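Local coordinates for pyroglutamyl-peptidase I (Fervidobacterium islandicum, PDB 6LTQ), which removes the pyroglutamyl residue from the amino terminus of peptides and proteins, probably by the cysteine-peptidase mechanism of its family, at residues Val179-Gln187 and Leu198-Gln206. Sequence-based numbering, arbitrary orientation.
Sequences VHLPFLPEQ and LPSMTLELQ
In the alpha/beta fold of this peptidase, strand 175-181 ends and the chain runs through Pro182-Phe183-Leu184 into helix 185-189; the approach to the C-terminal helix 203-215 packs along that turn, with Gln206 reaching back from the helix to bridge the two. Gln206 NE2 donates twice, to Pro182 O at 3.0 Å and to Met201 O in its own segment. NE2 stands above both carbonyl planes, 50° out of that of Pro182 and 38° out of that of Met201, so neither bond lies on a lone pair. Beyond CG the Gln206 chain is extended, its CG anti to the carbonyl carbon (chi1 -62°), which carries the amide over to Leu181. There Gln206 OE1 lies 3.2 Å from Leu181 CB, buried among aliphatic carbons without a hydrogen-bond partner. A leucine in place of Gln206 would probably leave the carbonyls of Pro182 and Met201 without this shared donor, so that the helix start loses its side-chain tie to the strand exit.

A backbone bond, Met201 N to Phe183 O, joins the two loops directly, and water 1 makes a second link by accepting from Phe183 N and donating to Pro199 O. Apolar groups fill in around these bonds. Leu198 CD1 meets the edge of the Phe183 ring, while Lys191 makes a cation-pi contact with that ring. Leu184 sends CD2 against Leu203 CB, 3.8 Å away, and Pro182 CG rests on Met201 CB. The neighbouring strand residue His180 bonds to Glu93 and to the oxidised cysteine at position 156, so this turn leaves the strand close to the modified site. Farther along, Pro185 also packs on Pro144 of the second subunit, and Pro185 CD sits 3.3 Å from Met201 O.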
loop_
_atom_site.group_PDB
_atom_site.type_symbol
_atom_site.label_atom_id
_atom_site.label_comp_id
_atom_site.label_asym_id
_atom_site.label_seq_id
_atom_site.Cartn_x
_atom_site.Cartn_y
_atom_site.Cartn_z
ATOM N N VAL D 179 19.659 -8.977 5.439
ATOM C CA VAL D 179 18.451 -8.686 6.220
ATOM C C VAL D 179 18.156 -7.201 6.050
ATOM O O VAL D 179 18.968 -6.352 6.440
ATOM C CB VAL D 179 18.606 -9.063 7.700
ATOM C CG1 VAL D 179 17.295 -8.787 8.449
ATOM C CG2 VAL D 179 18.979 -10.538 7.842
ATOM N N HIS D 180 17.073 -6.888 5.341
ATOM C CA HIS D 180 16.565 -5.532 5.280
ATOM C C HIS D 180 15.720 -5.206 6.502
ATOM O O HIS D 180 14.987 -6.051 7.025
ATOM C CB HIS D 180 15.760 -5.309 4.004
ATOM C CG HIS D 180 16.562 -4.701 2.893
ATOM N ND1 HIS D 180 16.548 -5.192 1.607
ATOM C CD2 HIS D 180 17.435 -3.660 2.887
ATOM C CE1 HIS D 180 17.343 -4.460 0.845
ATOM N NE2 HIS D 180 17.904 -3.531 1.599
ATOM N N LEU D 181 15.782 -3.937 6.912
ATOM C CA LEU D 181 15.225 -3.470 8.167
ATOM C C LEU D 181 14.279 -2.292 7.950
ATOM O O LEU D 181 14.545 -1.415 7.107
ATOM C CB LEU D 181 16.345 -3.018 9.132
ATOM C CG LEU D 181 17.412 -4.063 9.425
ATOM C CD1 LEU D 181 18.648 -3.351 10.045
ATOM C CD2 LEU D 181 16.853 -5.138 10.352
ATOM N N PRO D 182 13.194 -2.239 8.725
ATOM C CA PRO D 182 12.307 -1.068 8.681
ATOM C C PRO D 182 13.030 0.197 9.113
ATOM O O PRO D 182 14.062 0.153 9.781
ATOM C CB PRO D 182 11.194 -1.418 9.693
ATOM C CG PRO D 182 11.196 -2.937 9.779
ATOM C CD PRO D 182 12.674 -3.317 9.593
ATOM N N PHE D 183 12.457 1.338 8.732
ATOM C CA PHE D 183 12.799 2.595 9.393
ATOM C C PHE D 183 12.666 2.455 10.906
ATOM O O PHE D 183 11.789 1.743 11.411
ATOM C CB PHE D 183 11.856 3.703 8.943
ATOM C CG PHE D 183 12.265 4.404 7.691
ATOM C CD1 PHE D 183 13.590 4.742 7.453
ATOM C CD2 PHE D 183 11.309 4.776 6.779
ATOM C CE1 PHE D 183 13.942 5.437 6.313
ATOM C CE2 PHE D 183 11.661 5.469 5.619
ATOM C CZ PHE D 183 12.978 5.797 5.395
ATOM N N LEU D 184 13.537 3.149 11.642
ATOM C CA LEU D 184 13.280 3.387 13.050
ATOM C C LEU D 184 12.131 4.385 13.200
ATOM O O LEU D 184 11.924 5.239 12.333
ATOM C CB LEU D 184 14.526 3.944 13.759
ATOM C CG LEU D 184 15.759 3.031 13.778
ATOM C CD1 LEU D 184 16.970 3.807 14.326
ATOM C CD2 LEU D 184 15.535 1.760 14.594
ATOM N N PRO D 185 11.380 4.307 14.298
ATOM C CA PRO D 185 10.292 5.282 14.498
ATOM C C PRO D 185 10.766 6.729 14.408
ATOM O O PRO D 185 10.069 7.571 13.819
ATOM C CB PRO D 185 9.760 4.928 15.888
ATOM C CG PRO D 185 10.119 3.478 16.068
ATOM C CD PRO D 185 11.450 3.304 15.370
ATOM N N GLU D 186 11.970 7.035 14.904
ATOM C CA GLU D 186 12.443 8.420 14.818
ATOM C C GLU D 186 12.620 8.887 13.374
ATOM O O GLU D 186 12.487 10.087 13.089
ATOM C CB GLU D 186 13.749 8.571 15.589
ATOM C CG GLU D 186 14.874 7.758 15.011
ATOM C CD GLU D 186 15.992 7.562 16.001
ATOM O OE1 GLU D 186 16.986 8.322 15.922
ATOM O OE2 GLU D 186 15.869 6.659 16.859
ATOM N N GLN D 187 12.902 7.964 12.444
ATOM C CA GLN D 187 13.039 8.343 11.037
ATOM C C GLN D 187 11.691 8.636 10.391
ATOM O O GLN D 187 11.626 9.402 9.424
ATOM C CB GLN D 187 13.741 7.239 10.234
ATOM C CG GLN D 187 15.166 6.939 10.717
ATOM C CD GLN D 187 15.822 5.796 9.962
ATOM O OE1 GLN D 187 15.610 4.628 10.287
ATOM N NE2 GLN D 187 16.633 6.134 8.946
ATOM N N LEU D 198 4.462 6.089 7.167
ATOM C CA LEU D 198 5.275 4.925 6.838
ATOM C C LEU D 198 5.401 3.974 8.029
ATOM O O LEU D 198 5.310 4.394 9.188
ATOM C CB LEU D 198 6.660 5.367 6.387
ATOM C CG LEU D 198 6.697 5.977 4.980
ATOM C CD1 LEU D 198 8.072 6.570 4.696
ATOM C CD2 LEU D 198 6.270 4.974 3.901
ATOM N N PRO D 199 5.631 2.682 7.774
ATOM C CA PRO D 199 5.865 1.728 8.866
ATOM C C PRO D 199 7.236 1.908 9.505
ATOM O O PRO D 199 8.173 2.408 8.889
ATOM C CB PRO D 199 5.775 0.348 8.188
ATOM C CG PRO D 199 5.262 0.576 6.803
ATOM C CD PRO D 199 5.571 2.025 6.452
ATOM N N SER D 200 7.357 1.425 10.745
ATOM C CA SER D 200 8.624 1.492 11.464
ATOM C C SER D 200 8.710 0.321 12.433
ATOM O O SER D 200 7.741 -0.404 12.646
ATOM C CB SER D 200 8.756 2.835 12.194
ATOM O OG SER D 200 7.777 2.921 13.216
ATOM N N MET D 201 9.893 0.131 13.025
ATOM C CA MET D 201 10.055 -0.873 14.068
ATOM C C MET D 201 11.121 -0.365 15.031
ATOM O O MET D 201 12.159 0.130 14.584
ATOM C CB MET D 201 10.445 -2.241 13.481
ATOM C CG MET D 201 10.542 -3.389 14.518
ATOM S SD MET D 201 11.053 -4.934 13.725
ATOM C CE MET D 201 9.495 -5.505 13.017
ATOM N N THR D 202 10.844 -0.438 16.334
ATOM C CA THR D 202 11.788 0.121 17.305
ATOM C C THR D 202 13.158 -0.534 17.180
ATOM O O THR D 202 13.289 -1.691 16.764
ATOM C CB THR D 202 11.282 -0.045 18.747
ATOM O OG1 THR D 202 11.236 -1.435 19.095
ATOM C CG2 THR D 202 9.895 0.577 18.924
ATOM N N LEU D 203 14.191 0.230 17.563
ATOM C CA LEU D 203 15.546 -0.316 17.589
ATOM C C LEU D 203 15.616 -1.544 18.483
ATOM O O LEU D 203 16.290 -2.537 18.152
ATOM C CB LEU D 203 16.532 0.751 18.081
ATOM C CG LEU D 203 17.995 0.285 18.161
ATOM C CD1 LEU D 203 18.562 -0.042 16.761
ATOM C CD2 LEU D 203 18.835 1.351 18.856
ATOM N N GLU D 204 14.897 -1.519 19.609
ATOM C CA GLU D 204 14.941 -2.651 20.524
ATOM C C GLU D 204 14.454 -3.935 19.854
ATOM O O GLU D 204 15.101 -4.989 19.950
ATOM C CB GLU D 204 14.128 -2.333 21.787
ATOM C CG GLU D 204 14.500 -0.978 22.450
ATOM C CD GLU D 204 13.740 0.229 21.869
ATOM O OE1 GLU D 204 12.561 0.441 22.246
ATOM O OE2 GLU D 204 14.317 0.993 21.066
ATOM N N LEU D 205 13.341 -3.858 19.126
ATOM C CA LEU D 205 12.813 -5.060 18.480
ATOM C C LEU D 205 13.683 -5.490 17.300
ATOM O O LEU D 205 13.929 -6.691 17.113
ATOM C CB LEU D 205 11.360 -4.829 18.038
ATOM C CG LEU D 205 10.633 -6.077 17.519
ATOM C CD1 LEU D 205 10.611 -7.211 18.559
ATOM C CD2 LEU D 205 9.204 -5.725 17.044
ATOM N N GLN D 206 14.178 -4.536 16.504
ATOM C CA GLN D 206 15.081 -4.899 15.409
ATOM C C GLN D 206 16.352 -5.556 15.943
ATOM O O GLN D 206 16.855 -6.529 15.367
ATOM C CB GLN D 206 15.462 -3.671 14.580
ATOM C CG GLN D 206 14.314 -2.972 13.891
ATOM C CD GLN D 206 14.806 -2.071 12.800
ATOM O OE1 GLN D 206 15.844 -2.334 12.183
ATOM N NE2 GLN D 206 14.078 -0.994 12.551
HETATM O O HOH W 1 9.990 1.216 7.200
#